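Local atomic coordinates of flagellar hook-associated protein (Burkholderia pseudomallei, PDB entry 4UT1), a protein that probably serves as a structural component of the bacterial flagellum, at the junction between hook and filament. Residues Y345-L356 and L412-T423; S369-Y380 and D384-T395. All coordinates share one frame; numbering follows the deposited sequence.

Contact 1: residues Y345-L356 and L412-T423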
loop_
_atom_site.group_PDB
_atom_site.type_symbol
_atom_site.label_atom_id
_atom_site.label_comp_id
_atom_site.label_asym_id
_atom_site.label_seq_id
_atom_site.Cartn_x
_atom_site.Cartn_y
_atom_site.Cartn_z
ATOM N N TYR A 345 -0.874 -1.960 15.198
ATOM C CA TYR A 345 -0.852 -1.392 16.548
ATOM C C TYR A 345 -2.160 -1.662 17.268
ATOM O O TYR A 345 -3.221 -1.344 16.743
ATOM C CB TYR A 345 -0.636 0.124 16.519
ATOM C CG TYR A 345 0.629 0.573 15.847
ATOM C CD1 TYR A 345 1.856 0.366 16.446
ATOM C CD2 TYR A 345 0.594 1.206 14.610
ATOM C CE1 TYR A 345 3.019 0.772 15.835
ATOM C CE2 TYR A 345 1.745 1.619 13.995
ATOM C CZ TYR A 345 2.958 1.400 14.615
ATOM O OH TYR A 345 4.119 1.807 14.019
ATOM N N ALA A 346 -2.088 -2.212 18.478
ATOM C CA ALA A 346 -3.267 -2.249 19.335
ATOM C C ALA A 346 -3.518 -0.825 19.842
ATOM O O ALA A 346 -2.601 -0.163 20.324
ATOM C CB ALA A 346 -3.077 -3.220 20.482
ATOM N N ASN A 347 -4.733 -0.326 19.653
ATOM C CA ASN A 347 -5.061 1.031 20.063
ATOM C C ASN A 347 -4.839 1.162 21.564
ATOM O O ASN A 347 -5.104 0.227 22.315
ATOM C CB ASN A 347 -6.504 1.381 19.675
ATOM C CG ASN A 347 -6.848 2.844 19.927
ATOM O OD1 ASN A 347 -6.946 3.281 21.070
ATOM N ND2 ASN A 347 -7.063 3.596 18.852
ATOM N N GLN A 348 -4.325 2.309 21.996
ATOM C CA GLN A 348 -3.977 2.481 23.401
ATOM C C GLN A 348 -5.220 2.477 24.298
ATOM O O GLN A 348 -5.117 2.290 25.506
ATOM C CB GLN A 348 -3.190 3.776 23.605
ATOM C CG GLN A 348 -1.751 3.712 23.094
ATOM C CD GLN A 348 -0.901 2.697 23.850
ATOM O OE1 GLN A 348 -1.170 1.491 23.817
ATOM N NE2 GLN A 348 0.129 3.184 24.540
ATOM N N ASN A 349 -6.387 2.696 23.704
ATOM C CA ASN A 349 -7.639 2.681 24.455
ATOM C C ASN A 349 -8.155 1.264 24.719
ATOM O O ASN A 349 -9.102 1.090 25.478
ATOM C CB ASN A 349 -8.721 3.488 23.722
ATOM C CG ASN A 349 -8.444 4.989 23.718
ATOM O OD1 ASN A 349 -8.669 5.688 24.713
ATOM N ND2 ASN A 349 -7.988 5.494 22.581
ATOM N N ASN A 350 -7.536 0.257 24.101
ATOM C CA ASN A 350 -7.992 -1.134 24.262
ATOM C C ASN A 350 -8.042 -1.592 25.716
ATOM O O ASN A 350 -7.204 -1.200 26.528
ATOM C CB ASN A 350 -7.103 -2.094 23.469
ATOM C CG ASN A 350 -7.420 -2.085 22.001
ATOM O OD1 ASN A 350 -8.153 -1.221 21.531
ATOM N ND2 ASN A 350 -6.872 -3.043 21.262
ATOM N N THR A 351 -9.043 -2.406 26.034
ATOM C CA THR A 351 -9.190 -2.968 27.375
ATOM C C THR A 351 -8.940 -4.481 27.347
ATOM O O THR A 351 -8.519 -5.068 28.342
ATOM C CB THR A 351 -10.591 -2.661 27.973
ATOM O OG1 THR A 351 -11.604 -3.302 27.190
ATOM C CG2 THR A 351 -10.848 -1.152 27.983
ATOM N N GLY A 352 -9.180 -5.107 26.198
ATOM C CA GLY A 352 -8.852 -6.508 26.023
ATOM C C GLY A 352 -7.363 -6.673 25.754
ATOM O O GLY A 352 -6.632 -5.687 25.629
ATOM N N SER A 353 -6.909 -7.917 25.649
ATOM C CA SER A 353 -5.482 -8.178 25.494
ATOM C C SER A 353 -5.135 -8.879 24.183
ATOM O O SER A 353 -4.008 -9.341 24.011
ATOM C CB SER A 353 -4.982 -9.022 26.664
ATOM O OG SER A 353 -5.689 -10.249 26.708
ATOM N N ALA A 354 -6.096 -8.973 23.270
ATOM C CA ALA A 354 -5.876 -9.699 22.025
ATOM C C ALA A 354 -4.778 -9.030 21.194
ATOM O O ALA A 354 -4.535 -7.831 21.330
ATOM C CB ALA A 354 -7.163 -9.799 21.228
ATOM N N THR A 355 -4.125 -9.835 20.358
ATOM C CA THR A 355 -3.108 -9.381 19.418
ATOM C C THR A 355 -3.551 -9.704 17.994
ATOM O O THR A 355 -4.199 -10.719 17.746
ATOM C CB THR A 355 -1.737 -10.046 19.678
ATOM O OG1 THR A 355 -1.875 -11.468 19.611
ATOM C CG2 THR A 355 -1.203 -9.668 21.040
ATOM N N LEU A 356 -3.199 -8.838 17.055
ATOM C CA LEU A 356 -3.616 -9.024 15.675
ATOM C C LEU A 356 -2.416 -9.136 14.749
ATOM O O LEU A 356 -1.447 -8.400 14.888
ATOM C CB LEU A 356 -4.510 -7.869 15.233
ATOM C CG LEU A 356 -4.953 -7.823 13.774
ATOM C CD1 LEU A 356 -5.931 -8.976 13.435
ATOM C CD2 LEU A 356 -5.595 -6.479 13.490
ATOM N N LEU A 412 -6.514 -12.995 14.922
ATOM C CA LEU A 412 -6.427 -12.541 16.303
ATOM C C LEU A 412 -6.110 -13.695 17.242
ATOM O O LEU A 412 -6.521 -14.820 17.001
ATOM C CB LEU A 412 -7.730 -11.869 16.717
ATOM C CG LEU A 412 -8.036 -10.579 15.951
ATOM C CD1 LEU A 412 -9.443 -10.624 15.394
ATOM C CD2 LEU A 412 -7.843 -9.359 16.854
ATOM N N SER A 413 -5.373 -13.415 18.309
ATOM C CA SER A 413 -5.003 -14.454 19.267
ATOM C C SER A 413 -6.186 -14.835 20.166
ATOM O O SER A 413 -6.199 -15.894 20.788
ATOM C CB SER A 413 -3.827 -13.992 20.119
ATOM O OG SER A 413 -4.199 -12.884 20.911
ATOM N N SER A 414 -7.168 -13.945 20.229
ATOM C CA SER A 414 -8.418 -14.189 20.935
ATOM C C SER A 414 -9.407 -13.112 20.521
ATOM O O SER A 414 -9.057 -12.192 19.774
ATOM C CB SER A 414 -8.213 -14.195 22.454
ATOM O OG SER A 414 -7.680 -12.963 22.921
ATOM N N THR A 415 -10.643 -13.236 20.987
ATOM C CA THR A 415 -11.661 -12.220 20.752
ATOM C C THR A 415 -11.377 -11.004 21.638
ATOM O O THR A 415 -11.177 -11.146 22.846
ATOM C CB THR A 415 -13.073 -12.773 21.036
ATOM O OG1 THR A 415 -13.260 -13.989 20.299
ATOM C CG2 THR A 415 -14.149 -11.771 20.636
ATOM N N PRO A 416 -11.336 -9.803 21.033
ATOM C CA PRO A 416 -11.034 -8.584 21.793
ATOM C C PRO A 416 -12.218 -8.173 22.656
ATOM O O PRO A 416 -13.250 -8.830 22.599
ATOM C CB PRO A 416 -10.760 -7.538 20.698
ATOM C CG PRO A 416 -10.594 -8.309 19.432
ATOM C CD PRO A 416 -11.462 -9.525 19.594
ATOM N N ASN A 417 -12.079 -7.126 23.465
ATOM C CA ASN A 417 -13.255 -6.581 24.139
ATOM C C ASN A 417 -13.999 -5.637 23.210
ATOM O O ASN A 417 -13.398 -5.076 22.294
ATOM C CB ASN A 417 -12.860 -5.840 25.422
ATOM C CG ASN A 417 -12.515 -6.786 26.548
ATOM O OD1 ASN A 417 -12.805 -7.982 26.473
ATOM N ND2 ASN A 417 -11.909 -6.253 27.610
ATOM N N ALA A 418 -15.296 -5.463 23.432
ATOM C CA ALA A 418 -16.043 -4.414 22.738
ATOM C C ALA A 418 -15.343 -3.083 22.958
ATOM O O ALA A 418 -14.961 -2.763 24.081
ATOM C CB ALA A 418 -17.474 -4.335 23.235
ATOM N N GLY A 419 -15.178 -2.311 21.890
ATOM C CA GLY A 419 -14.480 -1.040 21.984
ATOM C C GLY A 419 -13.019 -1.140 21.590
ATOM O O GLY A 419 -12.350 -0.121 21.413
ATOM N N ASP A 420 -12.510 -2.361 21.452
ATOM C CA ASP A 420 -11.109 -2.534 21.091
ATOM C C ASP A 420 -10.886 -2.232 19.604
ATOM O O ASP A 420 -11.752 -2.482 18.758
ATOM C CB ASP A 420 -10.625 -3.949 21.416
ATOM C CG ASP A 420 -10.350 -4.156 22.895
ATOM O OD1 ASP A 420 -10.478 -3.194 23.685
ATOM O OD2 ASP A 420 -9.982 -5.292 23.261
ATOM N N SER A 421 -9.714 -1.700 19.285
ATOM C CA SER A 421 -9.389 -1.349 17.909
ATOM C C SER A 421 -7.920 -1.659 17.625
ATOM O O SER A 421 -7.095 -1.603 18.537
ATOM C CB SER A 421 -9.666 0.139 17.651
ATOM O OG SER A 421 -9.407 0.491 16.306
ATOM N N PHE A 422 -7.618 -1.999 16.367
ATOM C CA PHE A 422 -6.242 -2.218 15.910
ATOM C C PHE A 422 -5.949 -1.420 14.644
ATOM O O PHE A 422 -6.698 -1.476 13.668
ATOM C CB PHE A 422 -5.976 -3.708 15.654
ATOM C CG PHE A 422 -6.186 -4.571 16.866
ATOM C CD1 PHE A 422 -7.461 -4.995 17.218
ATOM C CD2 PHE A 422 -5.117 -4.940 17.660
ATOM C CE1 PHE A 422 -7.660 -5.773 18.341
ATOM C CE2 PHE A 422 -5.309 -5.718 18.782
ATOM C CZ PHE A 422 -6.583 -6.135 19.121
ATOM N N THR A 423 -4.854 -0.668 14.655
ATOM C CA THR A 423 -4.452 0.021 13.443
ATOM C C THR A 423 -3.731 -0.955 12.544
ATOM O O THR A 423 -2.839 -1.675 12.975
ATOM C CB THR A 423 -3.548 1.217 13.730
ATOM O OG1 THR A 423 -4.227 2.081 14.628
ATOM C CG2 THR A 423 -3.236 1.969 12.430
HETATM O O HOH W 1 -6.901 1.766 16.288
HETATM O O HOH W 2 -9.978 1.121 21.657
HETATM O O HOH W 3 -12.445 -1.986 25.106
HETATM O O HOH W 4 -7.902 -6.707 22.711
#
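Asn-350 and Asp-420 meet because each carries its CG beside the backbone N and anti to the carbonyl carbon (chi1 -78° and -77°), which swings the amide of one and the carboxylate of the other between the two segments. The Asn-350 amide pairs with the backbone N and O of Ser-421: OD1 accepts from Ser-421 N at 2.8 Å in a nearly straight bond, while ND2 reaches Ser-421 O from above its carbonyl plane. Asn-347 N approaches the same oxygen from the opposite face, so two donors grip Ser-421 O. Asp-420 OD1 takes Thr-351 N on its syn side at 2.9 Å, and OD2 receives Asn-417 N of its own turn; Gly-352 N adds weak bonds to the carboxylate. Asn-417 ND2 holds Thr-351 OG1 at 3.0 Å, the oxygen lying in the amide plane. Alongside, the Phe-422 ring has Leu-356 CB over one face (4.2 Å from the centroid) and Asn-350 ND2 over the opposite one, both offset toward the rim, with Ala-354 O at its edge. Tyr-345 and Thr-423 form a hydrogen-bonded antiparallel pair at the outer strand of the sheet, and Ser-413 N bonds Thr-355 O farther along. With backbone N-H groups of both segments and two waters donating to it, the buried Asp-420 carboxylate is probably stabilised as an anion, fastening two turns between the pairs Tyr-345/Thr-423 and Leu-356/Leu-412.

Contact 2: residues S369-Y380 and D384-T395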
loop_
_atom_site.group_PDB
_atom_site.type_symbol
_atom_site.label_atom_id
_atom_site.label_comp_id
_atom_site.label_asym_id
_atom_site.label_seq_id
_atom_site.Cartn_x
_atom_site.Cartn_y
_atom_site.Cartn_z
ATOM N N SER A 369 -4.477 1.491 1.179
ATOM C CA SER A 369 -4.783 2.478 2.236
ATOM C C SER A 369 -4.340 2.036 3.637
ATOM O O SER A 369 -3.573 1.080 3.789
ATOM C CB SER A 369 -6.293 2.790 2.259
ATOM O OG SER A 369 -6.545 3.947 3.069
ATOM N N ASP A 370 -4.806 2.762 4.659
ATOM C CA ASP A 370 -4.556 2.427 6.065
ATOM C C ASP A 370 -5.892 2.085 6.704
ATOM O O ASP A 370 -6.913 2.680 6.353
ATOM C CB ASP A 370 -3.943 3.581 6.878
ATOM C CG ASP A 370 -2.583 4.050 6.373
ATOM O OD1 ASP A 370 -1.817 3.255 5.789
ATOM O OD2 ASP A 370 -2.280 5.250 6.606
ATOM N N TYR A 371 -5.886 1.178 7.672
ATOM C CA TYR A 371 -7.156 0.707 8.233
ATOM C C TYR A 371 -7.175 0.623 9.746
ATOM O O TYR A 371 -6.138 0.592 10.401
ATOM C CB TYR A 371 -7.517 -0.671 7.648
ATOM C CG TYR A 371 -7.354 -0.687 6.158
ATOM C CD1 TYR A 371 -8.374 -0.257 5.316
ATOM C CD2 TYR A 371 -6.146 -1.066 5.585
ATOM C CE1 TYR A 371 -8.196 -0.226 3.936
ATOM C CE2 TYR A 371 -5.960 -1.041 4.212
ATOM C CZ TYR A 371 -6.984 -0.618 3.392
ATOM O OH TYR A 371 -6.779 -0.595 2.028
ATOM N N ALA A 372 -8.384 0.564 10.300
ATOM C CA ALA A 372 -8.541 0.168 11.686
ATOM C C ALA A 372 -9.512 -1.008 11.693
ATOM O O ALA A 372 -10.532 -0.951 11.014
ATOM C CB ALA A 372 -9.055 1.320 12.543
ATOM N N LEU A 373 -9.148 -2.074 12.405
ATOM C CA LEU A 373 -10.070 -3.179 12.699
ATOM C C LEU A 373 -10.636 -3.011 14.106
ATOM O O LEU A 373 -9.892 -3.025 15.101
ATOM C CB LEU A 373 -9.375 -4.532 12.591
ATOM C CG LEU A 373 -10.355 -5.707 12.715
ATOM C CD1 LEU A 373 -10.975 -5.970 11.374
ATOM C CD2 LEU A 373 -9.632 -6.922 13.245
ATOM N N SER A 374 -11.953 -2.861 14.194
ATOM C CA SER A 374 -12.585 -2.597 15.480
ATOM C C SER A 374 -13.579 -3.697 15.794
ATOM O O SER A 374 -14.113 -4.334 14.892
ATOM C CB SER A 374 -13.275 -1.231 15.484
ATOM O OG SER A 374 -14.224 -1.140 14.435
ATOM N N TYR A 375 -13.822 -3.907 17.078
ATOM C CA TYR A 375 -14.719 -4.974 17.501
ATOM C C TYR A 375 -15.748 -4.375 18.434
ATOM O O TYR A 375 -15.377 -3.687 19.361
ATOM C CB TYR A 375 -13.930 -6.091 18.189
ATOM C CG TYR A 375 -14.785 -7.261 18.609
ATOM C CD1 TYR A 375 -15.290 -8.142 17.670
ATOM C CD2 TYR A 375 -15.093 -7.477 19.947
ATOM C CE1 TYR A 375 -16.084 -9.217 18.048
ATOM C CE2 TYR A 375 -15.888 -8.557 20.339
ATOM C CZ TYR A 375 -16.378 -9.418 19.382
ATOM O OH TYR A 375 -17.165 -10.488 19.752
ATOM N N ASP A 376 -17.034 -4.626 18.193
ATOM C CA ASP A 376 -18.072 -4.002 19.010
ATOM C C ASP A 376 -18.789 -5.012 19.923
ATOM O O ASP A 376 -19.840 -4.709 20.478
ATOM C CB ASP A 376 -19.081 -3.263 18.111
ATOM C CG ASP A 376 -19.963 -4.207 17.294
ATOM O OD1 ASP A 376 -19.791 -5.440 17.364
ATOM O OD2 ASP A 376 -20.833 -3.699 16.557
ATOM N N GLY A 377 -18.210 -6.204 20.062
ATOM C CA GLY A 377 -18.718 -7.216 20.970
ATOM C C GLY A 377 -19.518 -8.270 20.241
ATOM O O GLY A 377 -19.901 -9.289 20.827
ATOM N N ALA A 378 -19.778 -8.016 18.961
ATOM C CA ALA A 378 -20.494 -8.966 18.117
ATOM C C ALA A 378 -19.813 -9.137 16.757
ATOM O O ALA A 378 -19.757 -10.249 16.233
ATOM C CB ALA A 378 -21.940 -8.529 17.933
ATOM N N LYS A 379 -19.293 -8.055 16.182
ATOM C CA LYS A 379 -18.648 -8.161 14.876
ATOM C C LYS A 379 -17.390 -7.312 14.803
ATOM O O LYS A 379 -17.164 -6.419 15.631
ATOM C CB LYS A 379 -19.597 -7.743 13.749
ATOM C CG LYS A 379 -19.915 -6.271 13.763
ATOM C CD LYS A 379 -20.802 -5.828 12.614
ATOM C CE LYS A 379 -21.323 -4.410 12.909
ATOM N NZ LYS A 379 -21.988 -3.755 11.746
ATOM N N TYR A 380 -16.582 -7.623 13.801
ATOM C CA TYR A 380 -15.391 -6.865 13.469
ATOM C C TYR A 380 -15.701 -5.960 12.304
ATOM O O TYR A 380 -16.342 -6.374 11.343
ATOM C CB TYR A 380 -14.240 -7.797 13.100
ATOM C CG TYR A 380 -13.835 -8.755 14.187
ATOM C CD1 TYR A 380 -14.547 -9.940 14.408
ATOM C CD2 TYR A 380 -12.745 -8.494 14.986
ATOM C CE1 TYR A 380 -14.175 -10.822 15.420
ATOM C CE2 TYR A 380 -12.357 -9.365 15.982
ATOM C CZ TYR A 380 -13.074 -10.534 16.197
ATOM O OH TYR A 380 -12.674 -11.398 17.200
ATOM N N ASP A 384 -11.506 2.319 6.668
ATOM C CA ASP A 384 -10.442 3.071 6.001
ATOM C C ASP A 384 -10.149 4.334 6.810
ATOM O O ASP A 384 -11.045 5.152 7.031
ATOM C CB ASP A 384 -10.864 3.404 4.564
ATOM C CG ASP A 384 -9.753 4.029 3.754
ATOM O OD1 ASP A 384 -9.152 5.009 4.225
ATOM O OD2 ASP A 384 -9.503 3.550 2.634
ATOM N N ARG A 385 -8.903 4.491 7.257
ATOM C CA ARG A 385 -8.549 5.579 8.169
ATOM C C ARG A 385 -8.493 6.953 7.495
ATOM O O ARG A 385 -8.583 7.976 8.165
ATOM C CB ARG A 385 -7.207 5.278 8.849
ATOM C CG ARG A 385 -7.314 4.328 10.041
ATOM C CD ARG A 385 -5.944 3.871 10.537
ATOM N NE ARG A 385 -5.033 4.966 10.906
ATOM C CZ ARG A 385 -4.980 5.562 12.097
ATOM N NH1 ARG A 385 -5.820 5.229 13.076
ATOM N NH2 ARG A 385 -4.090 6.532 12.305
ATOM N N ALA A 386 -8.335 6.975 6.176
ATOM C CA ALA A 386 -8.244 8.228 5.435
ATOM C C ALA A 386 -9.623 8.833 5.186
ATOM O O ALA A 386 -9.819 10.052 5.288
ATOM C CB ALA A 386 -7.519 8.005 4.105
ATOM N N THR A 387 -10.574 7.968 4.867
ATOM C CA THR A 387 -11.910 8.401 4.473
ATOM C C THR A 387 -12.942 8.206 5.580
ATOM O O THR A 387 -13.985 8.859 5.589
ATOM C CB THR A 387 -12.395 7.639 3.232
ATOM O OG1 THR A 387 -12.521 6.249 3.548
ATOM C CG2 THR A 387 -11.411 7.793 2.080
ATOM N N GLY A 388 -12.658 7.290 6.496
ATOM C CA GLY A 388 -13.609 6.938 7.529
ATOM C C GLY A 388 -14.661 5.954 7.050
ATOM O O GLY A 388 -15.539 5.568 7.813
ATOM N N SER A 389 -14.579 5.532 5.792
ATOM C CA SER A 389 -15.588 4.620 5.253
ATOM C C SER A 389 -15.335 3.169 5.640
ATOM O O SER A 389 -14.206 2.689 5.627
ATOM C CB SER A 389 -15.661 4.740 3.734
ATOM O OG SER A 389 -16.167 6.013 3.365
ATOM N N VAL A 390 -16.403 2.468 5.986
ATOM C CA VAL A 390 -16.311 1.041 6.264
ATOM C C VAL A 390 -15.955 0.274 4.983
ATOM O O VAL A 390 -16.589 0.454 3.943
ATOM C CB VAL A 390 -17.642 0.518 6.865
ATOM C CG1 VAL A 390 -17.681 -1.014 6.885
ATOM C CG2 VAL A 390 -17.855 1.088 8.254
ATOM N N VAL A 391 -14.930 -0.572 5.042
ATOM C CA VAL A 391 -14.579 -1.377 3.879
ATOM C C VAL A 391 -15.238 -2.750 3.932
ATOM O O VAL A 391 -15.469 -3.363 2.898
ATOM C CB VAL A 391 -13.070 -1.590 3.742
ATOM C CG1 VAL A 391 -12.323 -0.314 4.050
ATOM C CG2 VAL A 391 -12.626 -2.713 4.650
ATOM N N GLY A 392 -15.505 -3.240 5.135
ATOM C CA GLY A 392 -16.155 -4.532 5.287
ATOM C C GLY A 392 -16.290 -4.959 6.731
ATOM O O GLY A 392 -15.672 -4.366 7.619
ATOM N N THR A 393 -17.120 -5.971 6.977
ATOM C CA THR A 393 -17.294 -6.506 8.325
ATOM C C THR A 393 -17.104 -8.017 8.322
ATOM O O THR A 393 -17.123 -8.647 7.263
ATOM C CB THR A 393 -18.695 -6.194 8.915
ATOM O OG1 THR A 393 -19.708 -6.652 8.015
ATOM C CG2 THR A 393 -18.877 -4.699 9.169
ATOM N N ALA A 394 -16.925 -8.590 9.508
ATOM C CA ALA A 394 -16.840 -10.041 9.650
ATOM C C ALA A 394 -17.349 -10.519 11.000
ATOM O O ALA A 394 -17.223 -9.827 12.011
ATOM C CB ALA A 394 -15.423 -10.514 9.440
ATOM N N THR A 395 -17.932 -11.717 11.007
ATOM C CA THR A 395 -18.387 -12.355 12.239
ATOM C C THR A 395 -17.905 -13.800 12.307
ATOM O O THR A 395 -18.720 -14.722 12.304
ATOM C CB THR A 395 -19.932 -12.355 12.358
ATOM O OG1 THR A 395 -20.500 -12.864 11.140
ATOM C CG2 THR A 395 -20.462 -10.958 12.627
HETATM O O HOH W 5 -3.500 5.992 8.900
#
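Arg-385 lies along the backbone of Asp-370 and Tyr-371. Its CB rests 3.6 Å from Asp-370 O, the oxygen that also accepts Arg-385 N in an almost perfectly straight bond of 2.8 Å. CG passes over the next peptide, nearest Tyr-371 C, and CD comes within 3.3 Å of Tyr-371 O. The chain then bends at chi3 (56°), and NE donates a hydrogen bond to a water in the guanidinium plane; that water donates to Asp-370 OD2, bridging two opposite charges whose atoms, OD2 and NE, stay 5.1 Å apart. Asp-370 OD2 also has a salt bridge to Arg-428, and Arg-385 NH1 a weak hydrogen bond to Ser-255.

Asp-384, the residue before, forms a non-hydrogen-bonded antiparallel pair with Tyr-371. With CG anti to the backbone N (chi1 -173°), its carboxylate faces Ser-369 OG, which lies 3.0 Å from both OD1 and OD2 of Asp-384 in a weak interaction, and OD1 accepts Ala-386 N to close an Asx turn. The Tyr-371 ring meets Val-391 CG1 at 4.1 Å from its CE1, the two side chains crossing at about a right angle.

At the far end, Tyr-380 and Ala-394 form an antiparallel hydrogen-bonded pair, and Ala-394 O also stands at the edge of the Tyr-380 ring, one face of which is covered by Tyr-375 CD1. Lys-379 CB packs 3.5 Å from Thr-395 CG2. Strand 380-384 runs between 371-375 and 390-394, and opposite Leu-382 the last strand carries a classic beta bulge at Val-391 and Gly-392. The arrangement is that of an antiparallel three-strand meander, two successive beta hairpins, here at one edge of the D2-like domain's sheet.

From the N terminus, the chain enters the sheet on strand 343-346 and leaves through 347-356; contact 1 is completed only when 412-423 returns, closing a long loop around residues 357-411. Contact 2 forms wholly within that excursion: after 369-380 only three residues intervene before 384-395, so it closes a short, local loop. The two contacts do not cross. Contact 2 and one end of contact 1 share a five-stranded antiparallel sheet, with strands 343-346 and 390-394 at its edges; the other end of contact 1 pairs 356-360 with 408-412. Strands 421-425 and 371-375 are neighbours, joined by probable Phe-422 N to Leu-373 O and Gly-419 N to Tyr-375 O bonds, while Leu-412 and Pro-416 pack on Tyr-380.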